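Local atomic coordinates of hydrogenase maturation factor (Thermoanaerobacter tengcongensis, PDB entry 3VTH), a protein that probably transfers the carbamoyl group of carbamoyl phosphate to the C-terminal cysteine of HypE, using ATP, during maturation of [NiFe]-hydrogenases. Residues I440-I443 with E444-K448. Numbering follows the deposited sequence.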
loop_
_atom_site.group_PDB
_atom_site.type_symbol
_atom_site.label_atom_id
_atom_site.label_comp_id
_atom_site.label_asym_id
_atom_site.label_seq_id
_atom_site.Cartn_x
_atom_site.Cartn_y
_atom_site.Cartn_z
ATOM N N ILE A 440 9.977 -11.994 8.840
ATOM C CA ILE A 440 9.721 -13.139 9.732
ATOM C C ILE A 440 9.012 -12.732 11.008
ATOM O O ILE A 440 8.059 -13.390 11.420
ATOM C CB ILE A 440 11.024 -13.917 10.089
ATOM C CG1 ILE A 440 11.525 -14.684 8.874
ATOM C CG2 ILE A 440 10.792 -14.885 11.260
ATOM C CD1 ILE A 440 10.431 -15.320 8.067
ATOM N N GLU A 441 9.471 -11.636 11.609
ATOM C CA GLU A 441 8.903 -11.112 12.845
ATOM C C GLU A 441 7.481 -10.567 12.652
ATOM O O GLU A 441 6.645 -10.669 13.553
ATOM C CB GLU A 441 9.805 -10.021 13.452
ATOM C CG GLU A 441 9.454 -8.553 13.026
ATOM C CD GLU A 441 9.876 -7.488 14.050
ATOM O OE1 GLU A 441 10.339 -7.856 15.161
ATOM O OE2 GLU A 441 9.746 -6.273 13.747
ATOM N N GLN A 442 7.216 -9.964 11.495
ATOM C CA GLN A 442 5.879 -9.474 11.206
ATOM C C GLN A 442 4.901 -10.624 11.019
ATOM O O GLN A 442 3.761 -10.545 11.473
ATOM C CB GLN A 442 5.883 -8.522 10.003
ATOM C CG GLN A 442 6.510 -7.162 10.335
ATOM C CD GLN A 442 5.939 -6.537 11.605
ATOM O OE1 GLN A 442 4.797 -6.071 11.627
ATOM N NE2 GLN A 442 6.734 -6.529 12.670
ATOM N N ILE A 443 5.346 -11.699 10.373
ATOM C CA ILE A 443 4.502 -12.887 10.262
ATOM C C ILE A 443 4.114 -13.387 11.669
ATOM O O ILE A 443 2.942 -13.647 11.926
ATOM C CB ILE A 443 5.155 -13.998 9.404
ATOM C CG1 ILE A 443 5.147 -13.596 7.924
ATOM C CG2 ILE A 443 4.419 -15.341 9.565
ATOM C CD1 ILE A 443 5.909 -14.563 7.045
ATOM N N GLU A 444 5.079 -13.463 12.582
ATOM C CA GLU A 444 4.792 -13.942 13.946
ATOM C C GLU A 444 3.829 -13.005 14.656
ATOM O O GLU A 444 2.904 -13.447 15.337
ATOM C CB GLU A 444 6.078 -14.130 14.768
ATOM C CG GLU A 444 6.992 -15.246 14.238
ATOM C CD GLU A 444 6.306 -16.606 14.154
ATOM O OE1 GLU A 444 6.216 -17.162 13.038
ATOM O OE2 GLU A 444 5.844 -17.116 15.198
ATOM N N ARG A 445 4.013 -11.709 14.457
ATOM C CA ARG A 445 3.162 -10.726 15.116
ATOM C C ARG A 445 1.715 -10.643 14.606
ATOM O O ARG A 445 0.781 -10.406 15.389
ATOM C CB ARG A 445 3.836 -9.365 15.107
ATOM C CG ARG A 445 4.736 -9.245 16.329
ATOM C CD ARG A 445 5.993 -8.547 16.014
ATOM N NE ARG A 445 5.740 -7.184 15.558
ATOM C CZ ARG A 445 6.479 -6.139 15.914
ATOM N NH1 ARG A 445 6.184 -4.947 15.444
ATOM N NH2 ARG A 445 7.515 -6.295 16.740
ATOM N N TYR A 446 1.537 -10.831 13.307
ATOM C CA TYR A 446 0.199 -10.889 12.716
ATOM C C TYR A 446 -0.521 -12.165 13.166
ATOM O O TYR A 446 -1.713 -12.131 13.467
ATOM C CB TYR A 446 0.280 -10.804 11.184
ATOM C CG TYR A 446 0.233 -9.386 10.615
ATOM C CD1 TYR A 446 -0.834 -8.975 9.810
ATOM C CD2 TYR A 446 1.260 -8.469 10.869
ATOM C CE1 TYR A 446 -0.886 -7.689 9.273
ATOM C CE2 TYR A 446 1.233 -7.169 10.330
ATOM C CZ TYR A 446 0.155 -6.795 9.527
ATOM O OH TYR A 446 0.112 -5.526 8.992
ATOM N N LYS A 447 0.202 -13.286 13.219
ATOM C CA LYS A 447 -0.373 -14.538 13.750
ATOM C C LYS A 447 -0.857 -14.400 15.187
ATOM O O LYS A 447 -1.915 -14.913 15.542
ATOM C CB LYS A 447 0.613 -15.708 13.666
ATOM C CG LYS A 447 0.893 -16.183 12.223
ATOM C CD LYS A 447 1.707 -17.487 12.196
ATOM C CE LYS A 447 3.066 -17.317 12.808
ATOM N NZ LYS A 447 3.831 -18.601 12.773
ATOM N N LYS A 448 -0.075 -13.720 16.011
ATOM C CA LYS A 448 -0.470 -13.467 17.390
ATOM C C LYS A 448 -1.610 -12.456 17.460
ATOM O O LYS A 448 -2.594 -12.664 18.161
ATOM C CB LYS A 448 0.718 -12.955 18.203
ATOM C CG LYS A 448 1.834 -13.967 18.349
ATOM C CD LYS A 448 2.851 -13.518 19.405
ATOM C CE LYS A 448 4.210 -14.173 19.144
ATOM N NZ LYS A 448 4.132 -15.666 19.282
HETATM O O HOH W 1 7.551 -16.446 10.880
#
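Tyr-446 N donates to Gln-442 O at 2.9 Å, one of the regular i to i+4 bonds of this helical turn. On another side of the helix Glu-444, folded back at chi2 (-57°), takes a 2.8 Å salt bridge from Lys-447 NZ on OE1. The same oxygen accepts a hydrogen bond from a water that donates a second one to Ile-440 O. Glu-441 and Arg-445, one turn apart on helix 433-449 of the Kae1-like domain, form a longer salt bridge in which OE1 sits 3.6 Å from NH2. The two side chains run side by side, yet OE2 stands 3.7 Å above the guanidinium plane, out toward its rim on the NH2 side, and no N-H points at OE1, leaving charge attraction alone. NE2 of Gln-442 comes over the guanidinium too, 3.1 Å from Arg-445 NE. Both nitrogens are donors, and the planes of amide and guanidinium stand 73° apart; NE2 gives a weak hydrogen bond to Glu-441 OE2 instead. An alanine in place of Arg-445 would probably leave the Glu-441 carboxylate without this positive mate and Gln-442 NE2 without the flat group beneath it.

Lys-447 CE packs 4.0 Å from Ile-443 CG2. Gln-442 OE1 lies at the edge of the Tyr-446 ring, whose OH hydrogen-bonds to His-425, while Ile-443 and Tyr-446 touch Met-415 of strand 414-417.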